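Local coordinates for cell surface protein (Faecalibacterium prausnitzii A2-165, PDB 4GT6) that is of unknown function but, as the leucine-rich repeat part of a longer extracellular protein, probably binds other proteins at the bacterial cell surface, at residues I220-Y225 against R237-R242; Y233-Y238 against H259-C264; A254-H259 against V277-G282. All blocks are in the same frame, centred on the assembly; numbering follows the deposited sequence. Where two conformers were deposited one is given.

How the contacts relate
Read from the N terminus, contact 1 comes first: it joins 220-225 to 237-242 and closes the hairpin made by strands 224-227 and 233-237. Contact 2 starts from 233-238, on the stretch where contact 1 ends, and shares Arg237 and Tyr238 with it; its loop closes at 259-264. Contact 3 begins at 254-259, before contact 2 has closed, so the two cross, with His259 common to both, and it closes at 277-282. Together they tie an antiparallel hairpin to two successive parallel strands of one mixed sheet, 253-256 and 278-279, in a leucine-rich repeat protein of BspA type.

Contact 1: residues I220-Y225 against R237-R242; sequences IDNVLY and RYPSQR
Arg242 reaches Asp221 as an extended chain: its CG is anti to the backbone N (chi1 -176°) and the run from CG to NE is straight. Asp221 likewise has CG anti to its N, and its side chain crosses that of Arg242 at about a right angle, carboxylate and guanidinium planes being 89° apart. The firm bond goes to the main chain instead: Arg242 NH1 donates to Asp221 O at 2.6 Å, while NH2 is shared between Asp221 OD1 and OD2 in a salt bridge that is long and weak, 3.4 Å to each. The same NH1 also makes a weak bond to Asn222 O; Asp221 and Asn222 both have positive phi, and both their carbonyls meet the arginine. Asn222 slides past Arg242 in the opposite direction and brings ND2 to 3.7 Å from Pro239 CG; its amide is held by backbone atoms of Ile210 and Ser208. Val223 crosses Arg242 at about a right angle, its CG2 3.3 Å from NH1 and 3.7 Å from Tyr238 CD2. Next along the chain, Leu224 and Arg237 form an antiparallel hydrogen-bonded pair, with Leu224 N 2.9 Å from Arg237 O and a return bond from Arg237 N to Leu224 O. The chain of Arg237 is bent at chi2 and chi3, and NE and NH2 grip Tyr238 O side-on, NE at 2.9 Å from above the carbonyl plane; NH1 goes on to Asp262. The contact thus closes a beta hairpin with an arginine across its open end. Since Arg242 NE is also paired with Asp244, its charge is probably balanced by two carboxylates, while much of the directional hold on the Asp221 side comes from a carbonyl oxygen.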
loop_
_atom_site.group_PDB
_atom_site.type_symbol
_atom_site.label_atom_id
_atom_site.label_comp_id
_atom_site.label_asym_id
_atom_site.label_seq_id
_atom_site.Cartn_x
_atom_site.Cartn_y
_atom_site.Cartn_z
ATOM N N ILE A 220 -9.957 -6.075 -17.122
ATOM C CA ILE A 220 -10.173 -6.190 -18.575
ATOM C C ILE A 220 -8.864 -6.666 -19.183
ATOM O O ILE A 220 -7.833 -5.983 -19.055
ATOM C CB ILE A 220 -10.630 -4.829 -19.158
ATOM C CG1 ILE A 220 -11.904 -4.305 -18.480
ATOM C CG2 ILE A 220 -10.806 -4.946 -20.660
ATOM C CD1 ILE A 220 -12.275 -2.846 -18.843
ATOM N N ASP A 221 -8.880 -7.867 -19.783
ATOM C CA ASP A 221 -7.668 -8.459 -20.364
ATOM C C ASP A 221 -6.537 -8.489 -19.293
ATOM O O ASP A 221 -5.401 -8.064 -19.539
ATOM C CB ASP A 221 -7.250 -7.699 -21.646
ATOM C CG ASP A 221 -5.994 -8.222 -22.341
ATOM O OD1 ASP A 221 -5.803 -9.456 -22.377
ATOM O OD2 ASP A 221 -5.202 -7.386 -22.849
ATOM N N ASN A 222 -6.885 -8.955 -18.080
ATOM C CA ASN A 222 -5.964 -9.143 -16.939
ATOM C C ASN A 222 -5.235 -7.828 -16.519
ATOM O O ASN A 222 -4.054 -7.833 -16.203
ATOM C CB ASN A 222 -4.935 -10.242 -17.262
ATOM C CG ASN A 222 -4.167 -10.700 -16.040
ATOM O OD1 ASN A 222 -4.650 -10.607 -14.927
ATOM N ND2 ASN A 222 -2.965 -11.188 -16.230
ATOM N N VAL A 223 -5.945 -6.718 -16.544
ATOM C CA VAL A 223 -5.416 -5.419 -16.131
ATOM C C VAL A 223 -6.512 -4.789 -15.302
ATOM O O VAL A 223 -7.681 -4.893 -15.678
ATOM C CB VAL A 223 -5.005 -4.539 -17.356
ATOM C CG1 VAL A 223 -4.575 -3.145 -16.913
ATOM C CG2 VAL A 223 -3.895 -5.201 -18.173
ATOM N N LEU A 224 -6.161 -4.147 -14.162
ATOM C CA LEU A 224 -7.199 -3.545 -13.333
ATOM C C LEU A 224 -7.418 -2.094 -13.719
ATOM O O LEU A 224 -6.460 -1.322 -13.823
ATOM C CB LEU A 224 -6.817 -3.638 -11.838
ATOM C CG LEU A 224 -7.920 -3.252 -10.834
ATOM C CD1 LEU A 224 -9.140 -4.205 -10.919
ATOM C CD2 LEU A 224 -7.344 -3.279 -9.400
ATOM N N TYR A 225 -8.691 -1.724 -13.872
ATOM C CA TYR A 225 -9.119 -0.371 -14.212
ATOM C C TYR A 225 -10.093 0.158 -13.191
ATOM O O TYR A 225 -10.730 -0.616 -12.475
ATOM C CB TYR A 225 -9.827 -0.347 -15.600
ATOM C CG TYR A 225 -8.920 -0.729 -16.747
ATOM C CD1 TYR A 225 -8.779 -2.059 -17.136
ATOM C CD2 TYR A 225 -8.181 0.236 -17.431
ATOM C CE1 TYR A 225 -7.883 -2.427 -18.149
ATOM C CE2 TYR A 225 -7.300 -0.117 -18.459
ATOM C CZ TYR A 225 -7.168 -1.449 -18.823
ATOM O OH TYR A 225 -6.293 -1.808 -19.824
ATOM N N ARG A 237 -3.692 -0.946 -12.340
ATOM C CA ARG A 237 -2.701 -1.972 -12.029
ATOM C C ARG A 237 -2.508 -2.964 -13.181
ATOM O O ARG A 237 -3.409 -3.740 -13.516
ATOM C CB ARG A 237 -3.076 -2.747 -10.733
ATOM C CG ARG A 237 -2.080 -3.819 -10.300
ATOM C CD ARG A 237 -0.801 -3.222 -9.696
ATOM N NE ARG A 237 0.264 -3.075 -10.702
ATOM C CZ ARG A 237 1.474 -2.588 -10.444
ATOM N NH1 ARG A 237 1.762 -2.105 -9.239
ATOM N NH2 ARG A 237 2.409 -2.579 -11.390
ATOM N N TYR A 238 -1.315 -2.915 -13.775
ATOM C CA TYR A 238 -0.857 -3.886 -14.766
ATOM C C TYR A 238 -0.026 -4.909 -13.976
ATOM O O TYR A 238 0.832 -4.487 -13.204
ATOM C CB TYR A 238 -0.053 -3.203 -15.870
ATOM C CG TYR A 238 0.401 -4.161 -16.953
ATOM C CD1 TYR A 238 1.602 -4.863 -16.834
ATOM C CD2 TYR A 238 -0.334 -4.317 -18.123
ATOM C CE1 TYR A 238 2.025 -5.744 -17.830
ATOM C CE2 TYR A 238 0.092 -5.172 -19.139
ATOM C CZ TYR A 238 1.273 -5.883 -18.986
ATOM O OH TYR A 238 1.679 -6.737 -19.978
ATOM N N PRO A 239 -0.252 -6.233 -14.119
ATOM C CA PRO A 239 0.467 -7.198 -13.255
ATOM C C PRO A 239 1.955 -7.251 -13.587
ATOM O O PRO A 239 2.310 -7.464 -14.736
ATOM C CB PRO A 239 -0.244 -8.547 -13.501
ATOM C CG PRO A 239 -1.213 -8.327 -14.600
ATOM C CD PRO A 239 -1.229 -6.889 -15.015
ATOM N N SER A 240 2.818 -6.963 -12.594
ATOM C CA SER A 240 4.270 -6.867 -12.816
ATOM C C SER A 240 4.905 -8.142 -13.375
ATOM O O SER A 240 5.910 -8.054 -14.072
ATOM C CB SER A 240 4.978 -6.494 -11.517
ATOM O OG SER A 240 4.668 -5.152 -11.171
ATOM N N GLN A 241 4.327 -9.313 -13.075
ATOM C CA GLN A 241 4.868 -10.583 -13.555
ATOM C C GLN A 241 4.222 -11.053 -14.865
ATOM O O GLN A 241 4.574 -12.130 -15.362
ATOM C CB GLN A 241 4.769 -11.662 -12.455
ATOM C CG GLN A 241 5.716 -11.380 -11.285
ATOM C CD GLN A 241 7.173 -11.430 -11.691
ATOM O OE1 GLN A 241 7.603 -12.293 -12.453
ATOM N NE2 GLN A 241 7.965 -10.517 -11.191
ATOM N N ARG A 242 3.359 -10.226 -15.481
ATOM C CA ARG A 242 2.761 -10.575 -16.786
ATOM C C ARG A 242 3.885 -10.684 -17.828
ATOM O O ARG A 242 4.680 -9.753 -17.995
ATOM C CB ARG A 242 1.716 -9.536 -17.175
ATOM C CG ARG A 242 1.010 -9.876 -18.450
ATOM C CD ARG A 242 -0.247 -9.073 -18.535
ATOM N NE ARG A 242 -0.844 -9.224 -19.861
ATOM C CZ ARG A 242 -2.049 -8.773 -20.160
ATOM N NH1 ARG A 242 -2.768 -8.134 -19.250
ATOM N NH2 ARG A 242 -2.554 -8.969 -21.370
#

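Contact 2: residues Y233-Y238 against H259-C264; sequences YALIRY and HAFDSC
At the classic beta bulge of Ile236 and Arg237, opposite Leu224, the end of strand 233-237 meets two overlapping turns, type I from His259 to Asp262 and type II from Phe261 to Cys264. Arg237 meets Asp262 end-on: NH1 binds OD1 at 2.7 Å, nearly in the guanidinium plane and on the syn side of the carboxylate, though 31° out of the carboxylate plane, while NH2 reaches Asp262 O at 3.1 Å on an in-plane lone pair. His259 O and Ala260 O lie over one face of the guanidinium. Tyr238 N donates to Ala260 O at 2.8 Å, and a water bridges Ile236 O and His259 O. On the apolar side, Tyr238 CB makes a CH-pi contact over the Phe261 ring, 3.9 Å from its centroid; the two rings are near parallel (23°) but slid so far apart that they barely overlap. Leu235 CD1 meets Phe261 CZ at 3.7 Å, and Cys264 SG lies obliquely beside the Tyr238 ring, 3.6 Å from CD1. With Phe201 O a further acceptor for Arg237 NH1 and Glu203 N donating to Asp262 OD2, this buried ion pair is well supplied with partners, and both residues are probably charged.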
loop_
_atom_site.group_PDB
_atom_site.type_symbol
_atom_site.label_atom_id
_atom_site.label_comp_id
_atom_site.label_asym_id
_atom_site.label_seq_id
_atom_site.Cartn_x
_atom_site.Cartn_y
_atom_site.Cartn_z
ATOM N N TYR A 233 -12.038 5.389 -18.317
ATOM C CA TYR A 233 -11.325 4.452 -17.477
ATOM C C TYR A 233 -9.967 5.011 -17.095
ATOM O O TYR A 233 -9.354 5.732 -17.880
ATOM C CB TYR A 233 -11.094 3.120 -18.209
ATOM C CG TYR A 233 -12.325 2.296 -18.494
ATOM C CD1 TYR A 233 -13.193 2.640 -19.519
ATOM C CD2 TYR A 233 -12.567 1.114 -17.805
ATOM C CE1 TYR A 233 -14.291 1.842 -19.841
ATOM C CE2 TYR A 233 -13.678 0.318 -18.103
ATOM C CZ TYR A 233 -14.517 0.670 -19.139
ATOM O OH TYR A 233 -15.600 -0.125 -19.449
ATOM N N ALA A 234 -9.483 4.630 -15.924
ATOM C CA ALA A 234 -8.109 4.893 -15.506
ATOM C C ALA A 234 -7.461 3.528 -15.350
ATOM O O ALA A 234 -8.067 2.638 -14.737
ATOM C CB ALA A 234 -8.061 5.676 -14.182
ATOM N N LEU A 235 -6.260 3.337 -15.900
ATOM C CA LEU A 235 -5.548 2.066 -15.723
ATOM C C LEU A 235 -4.854 2.139 -14.364
ATOM O O LEU A 235 -4.033 3.031 -14.151
ATOM C CB LEU A 235 -4.522 1.857 -16.870
ATOM C CG LEU A 235 -3.992 0.430 -17.051
ATOM C CD1 LEU A 235 -3.462 0.241 -18.472
ATOM C CD2 LEU A 235 -2.847 0.087 -16.054
ATOM N N ILE A 236 -5.201 1.236 -13.435
ATOM C CA ILE A 236 -4.635 1.369 -12.096
ATOM C C ILE A 236 -3.604 0.278 -11.753
ATOM O O ILE A 236 -2.693 0.573 -10.972
ATOM C CB ILE A 236 -5.739 1.525 -11.017
ATOM C CG1 ILE A 236 -6.565 0.254 -10.797
ATOM C CG2 ILE A 236 -6.655 2.812 -11.287
ATOM C CD1 ILE A 236 -7.544 0.370 -9.624
ATOM N N ARG A 237 -3.692 -0.946 -12.340
ATOM C CA ARG A 237 -2.701 -1.972 -12.029
ATOM C C ARG A 237 -2.508 -2.964 -13.181
ATOM O O ARG A 237 -3.409 -3.740 -13.516
ATOM C CB ARG A 237 -3.076 -2.747 -10.733
ATOM C CG ARG A 237 -2.080 -3.819 -10.300
ATOM C CD ARG A 237 -0.801 -3.222 -9.696
ATOM N NE ARG A 237 0.264 -3.075 -10.702
ATOM C CZ ARG A 237 1.474 -2.588 -10.444
ATOM N NH1 ARG A 237 1.762 -2.105 -9.239
ATOM N NH2 ARG A 237 2.409 -2.579 -11.390
ATOM N N TYR A 238 -1.315 -2.915 -13.775
ATOM C CA TYR A 238 -0.857 -3.886 -14.766
ATOM C C TYR A 238 -0.026 -4.909 -13.976
ATOM O O TYR A 238 0.832 -4.487 -13.204
ATOM C CB TYR A 238 -0.053 -3.203 -15.870
ATOM C CG TYR A 238 0.401 -4.161 -16.953
ATOM C CD1 TYR A 238 1.602 -4.863 -16.834
ATOM C CD2 TYR A 238 -0.334 -4.317 -18.123
ATOM C CE1 TYR A 238 2.025 -5.744 -17.830
ATOM C CE2 TYR A 238 0.092 -5.172 -19.139
ATOM C CZ TYR A 238 1.273 -5.883 -18.986
ATOM O OH TYR A 238 1.679 -6.737 -19.978
ATOM N N HIS A 259 2.033 4.638 -10.398
ATOM C CA HIS A 259 2.649 3.305 -10.246
ATOM C C HIS A 259 1.836 2.166 -10.914
ATOM O O HIS A 259 1.990 1.006 -10.520
ATOM C CB HIS A 259 2.885 3.024 -8.732
ATOM C CG HIS A 259 3.783 4.050 -8.100
ATOM N ND1 HIS A 259 3.299 4.988 -7.199
ATOM C CD2 HIS A 259 5.100 4.286 -8.304
ATOM C CE1 HIS A 259 4.336 5.756 -6.882
ATOM N NE2 HIS A 259 5.445 5.356 -7.505
ATOM N N ALA A 260 0.998 2.474 -11.946
ATOM C CA ALA A 260 0.155 1.430 -12.557
ATOM C C ALA A 260 0.990 0.324 -13.213
ATOM O O ALA A 260 0.555 -0.827 -13.261
ATOM C CB ALA A 260 -0.803 2.039 -13.590
ATOM N N PHE A 261 2.188 0.677 -13.722
ATOM C CA PHE A 261 3.085 -0.284 -14.385
ATOM C C PHE A 261 4.417 -0.378 -13.658
ATOM O O PHE A 261 5.407 -0.768 -14.260
ATOM C CB PHE A 261 3.351 0.128 -15.848
ATOM C CG PHE A 261 2.217 0.013 -16.829
ATOM C CD1 PHE A 261 1.294 1.049 -16.974
ATOM C CD2 PHE A 261 2.128 -1.079 -17.693
ATOM C CE1 PHE A 261 0.266 0.967 -17.921
ATOM C CE2 PHE A 261 1.089 -1.170 -18.628
ATOM C CZ PHE A 261 0.168 -0.143 -18.742
ATOM N N ASP A 262 4.463 -0.063 -12.360
ATOM C CA ASP A 262 5.753 -0.124 -11.693
ATOM C C ASP A 262 6.267 -1.574 -11.626
ATOM O O ASP A 262 5.477 -2.528 -11.567
ATOM C CB ASP A 262 5.738 0.557 -10.305
ATOM C CG ASP A 262 4.937 -0.094 -9.162
ATOM O OD1 ASP A 262 4.269 -1.113 -9.402
ATOM O OD2 ASP A 262 5.001 0.417 -8.032
ATOM N N SER A 263 7.603 -1.720 -11.744
ATOM C CA SER A 263 8.343 -2.976 -11.602
ATOM C C SER A 263 7.884 -4.114 -12.535
ATOM O O SER A 263 7.924 -5.285 -12.129
ATOM C CB SER A 263 8.325 -3.448 -10.149
ATOM O OG SER A 263 8.997 -2.501 -9.332
ATOM N N CYS A 264 7.502 -3.797 -13.789
ATOM C CA CYS A 264 7.168 -4.861 -14.754
ATOM C C CYS A 264 8.450 -5.571 -15.166
ATOM O O CYS A 264 9.342 -4.944 -15.735
ATOM C CB CYS A 264 6.439 -4.298 -15.964
ATOM S SG CYS A 264 4.791 -3.687 -15.583
HETATM O O HOH W 1 -0.581 -0.026 -9.053
#

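Contact 3: residues A254-H259 against V277-G282; sequences ARIETH and VSIGTG. With EDO (1,2-ethanediol), chain B; EDO (1,2-ethanediol), chain L.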
loop_
_atom_site.group_PDB
_atom_site.type_symbol
_atom_site.label_atom_id
_atom_site.label_comp_id
_atom_site.label_asym_id
_atom_site.label_seq_id
_atom_site.Cartn_x
_atom_site.Cartn_y
_atom_site.Cartn_z
ATOM N N ALA A 254 -8.439 7.120 -20.052
ATOM C CA ALA A 254 -8.145 8.558 -19.974
ATOM C C ALA A 254 -6.916 8.863 -19.133
ATOM O O ALA A 254 -6.352 9.957 -19.230
ATOM C CB ALA A 254 -9.342 9.284 -19.387
ATOM N N ARG A 255 -6.506 7.910 -18.297
ATOM C CA ARG A 255 -5.406 8.139 -17.361
ATOM C C ARG A 255 -4.670 6.853 -17.046
ATOM O O ARG A 255 -5.291 5.798 -16.914
ATOM C CB ARG A 255 -6.003 8.734 -16.050
ATOM C CG ARG A 255 -5.017 8.768 -14.842
ATOM C CD ARG A 255 -5.328 9.855 -13.838
ATOM N NE ARG A 255 -4.404 9.830 -12.693
ATOM C CZ ARG A 255 -3.340 10.619 -12.545
ATOM N NH1 ARG A 255 -3.012 11.491 -13.491
ATOM N NH2 ARG A 255 -2.592 10.536 -11.451
ATOM N N ILE A 256 -3.344 6.954 -16.904
ATOM C CA ILE A 256 -2.504 5.879 -16.384
ATOM C C ILE A 256 -2.238 6.332 -14.957
ATOM O O ILE A 256 -1.559 7.348 -14.765
ATOM C CB ILE A 256 -1.200 5.615 -17.191
ATOM C CG1 ILE A 256 -1.495 5.274 -18.658
ATOM C CG2 ILE A 256 -0.400 4.483 -16.513
ATOM C CD1 ILE A 256 -0.273 5.535 -19.592
ATOM N N GLU A 257 -2.816 5.635 -13.964
ATOM C CA GLU A 257 -2.715 6.060 -12.578
ATOM C C GLU A 257 -1.275 5.828 -12.023
ATOM O O GLU A 257 -0.455 5.138 -12.641
ATOM C CB GLU A 257 -3.817 5.390 -11.725
ATOM C CG GLU A 257 -4.088 6.033 -10.366
ATOM C CD GLU A 257 -4.169 7.549 -10.376
ATOM O OE1 GLU A 257 -5.215 8.075 -10.817
ATOM O OE2 GLU A 257 -3.150 8.206 -10.053
ATOM N N THR A 258 -0.960 6.488 -10.910
ATOM C CA THR A 258 0.359 6.426 -10.281
ATOM C C THR A 258 0.773 4.965 -10.050
ATOM O O THR A 258 -0.044 4.146 -9.620
ATOM C CB THR A 258 0.397 7.276 -8.990
ATOM O OG1 THR A 258 1.715 7.236 -8.428
ATOM C CG2 THR A 258 -0.612 6.831 -7.940
ATOM N N HIS A 259 2.033 4.638 -10.398
ATOM C CA HIS A 259 2.649 3.305 -10.246
ATOM C C HIS A 259 1.836 2.166 -10.914
ATOM O O HIS A 259 1.990 1.006 -10.520
ATOM C CB HIS A 259 2.885 3.024 -8.732
ATOM C CG HIS A 259 3.783 4.050 -8.100
ATOM N ND1 HIS A 259 3.299 4.988 -7.199
ATOM C CD2 HIS A 259 5.100 4.286 -8.304
ATOM C CE1 HIS A 259 4.336 5.756 -6.882
ATOM N NE2 HIS A 259 5.445 5.356 -7.505
ATOM N N VAL A 277 -4.900 11.325 -21.231
ATOM C CA VAL A 277 -4.607 12.759 -21.061
ATOM C C VAL A 277 -3.640 13.006 -19.898
ATOM O O VAL A 277 -3.126 14.119 -19.768
ATOM C CB VAL A 277 -5.871 13.646 -20.941
ATOM C CG1 VAL A 277 -6.735 13.537 -22.196
ATOM C CG2 VAL A 277 -6.678 13.342 -19.677
ATOM N N SER A 278 -3.427 12.012 -19.021
ATOM C CA SER A 278 -2.493 12.192 -17.898
ATOM C C SER A 278 -1.900 10.865 -17.445
ATOM O O SER A 278 -2.501 9.813 -17.616
ATOM C CB SER A 278 -3.156 12.894 -16.710
ATOM O OG SER A 278 -4.176 12.105 -16.126
ATOM N N ILE A 279 -0.704 10.948 -16.876
ATOM C CA ILE A 279 0.075 9.827 -16.329
ATOM C C ILE A 279 0.433 10.171 -14.896
ATOM O O ILE A 279 0.901 11.287 -14.646
ATOM C CB ILE A 279 1.356 9.577 -17.166
ATOM C CG1 ILE A 279 1.041 9.372 -18.663
ATOM C CG2 ILE A 279 2.131 8.382 -16.623
ATOM C CD1 ILE A 279 2.300 9.425 -19.564
ATOM N N GLY A 280 0.258 9.214 -13.982
ATOM C CA GLY A 280 0.575 9.417 -12.579
ATOM C C GLY A 280 2.048 9.234 -12.270
ATOM O O GLY A 280 2.788 8.592 -13.023
ATOM N N THR A 281 2.464 9.746 -11.118
ATOM C CA THR A 281 3.832 9.597 -10.598
ATOM C C THR A 281 4.293 8.132 -10.664
ATOM O O THR A 281 3.535 7.224 -10.301
ATOM C CB THR A 281 3.876 10.076 -9.129
ATOM O OG1 THR A 281 3.555 11.467 -9.101
ATOM C CG2 THR A 281 5.262 9.838 -8.466
ATOM N N GLY A 282 5.516 7.929 -11.152
ATOM C CA GLY A 282 6.174 6.624 -11.202
ATOM C C GLY A 282 5.390 5.551 -11.934
ATOM O O GLY A 282 5.535 4.366 -11.628
HETATM C C1 EDO B . 0.344 12.729 -10.169
HETATM O O1 EDO B . 0.168 11.332 -9.907
HETATM C C2 EDO B . 0.341 13.025 -11.690
HETATM O O2 EDO B . -0.978 13.263 -12.156
HETATM C C1 EDO L . 1.770 9.338 -5.135
HETATM O O1 EDO L . 2.002 8.249 -6.013
HETATM C C2 EDO L . 0.783 10.369 -5.711
HETATM O O2 EDO L . -0.525 9.858 -5.623
#
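Arg255 passes the hydroxyl of Ser278 on its way out to Glu257. CB lies 3.8 Å from Ser278 OG, CG passes the same hydroxyl, and CD comes to 3.4 Å from that OG. NE then turns to Glu257 OE1, meeting it at 2.7 Å from above the carboxylate plane. CZ comes close to O2 of a bound 1,2-ethanediol, probably from the crystallisation liquor. At the tip, NH1 donates to Ser278 OG at 2.9 Å with the oxygen almost exactly in the guanidinium plane, and NH2 completes a side-on salt bridge through Glu257 OE2. Both NH groups bind the diol, which also accepts from Thr281 N. Gly280 N sits over one face of the guanidinium. Glu257 OE2 takes a second donor, Thr258 N, from the same face of its plane, so the carboxylate that steadies the arginine is itself fixed by the backbone. The backbones pair in parallel: Ile256 N donates to Ser278 O at 3.1 Å, and Gly280 N returns to Ile256 O at 2.7 Å. Ile256 and Ile279 lie side by side, pointing the same way, on the face opposite Arg255 and Ser278. Thr281 O lies over the centre of the His259 ring, whose ND1 is bonded to Asn199, and accepts from His259 N at 3.0 Å and, in one deposited conformer, from Thr258 OG1 at 2.6 Å; a second diol donates to that hydroxyl. In the repeat array, strand 253-256 is flanked by 233-237 through bonds of Ala254 and Arg255 and by the short strand 278-279, while Ile256 also packs on Ile249 and Gly282 passes the backbone bonding on to Glu304.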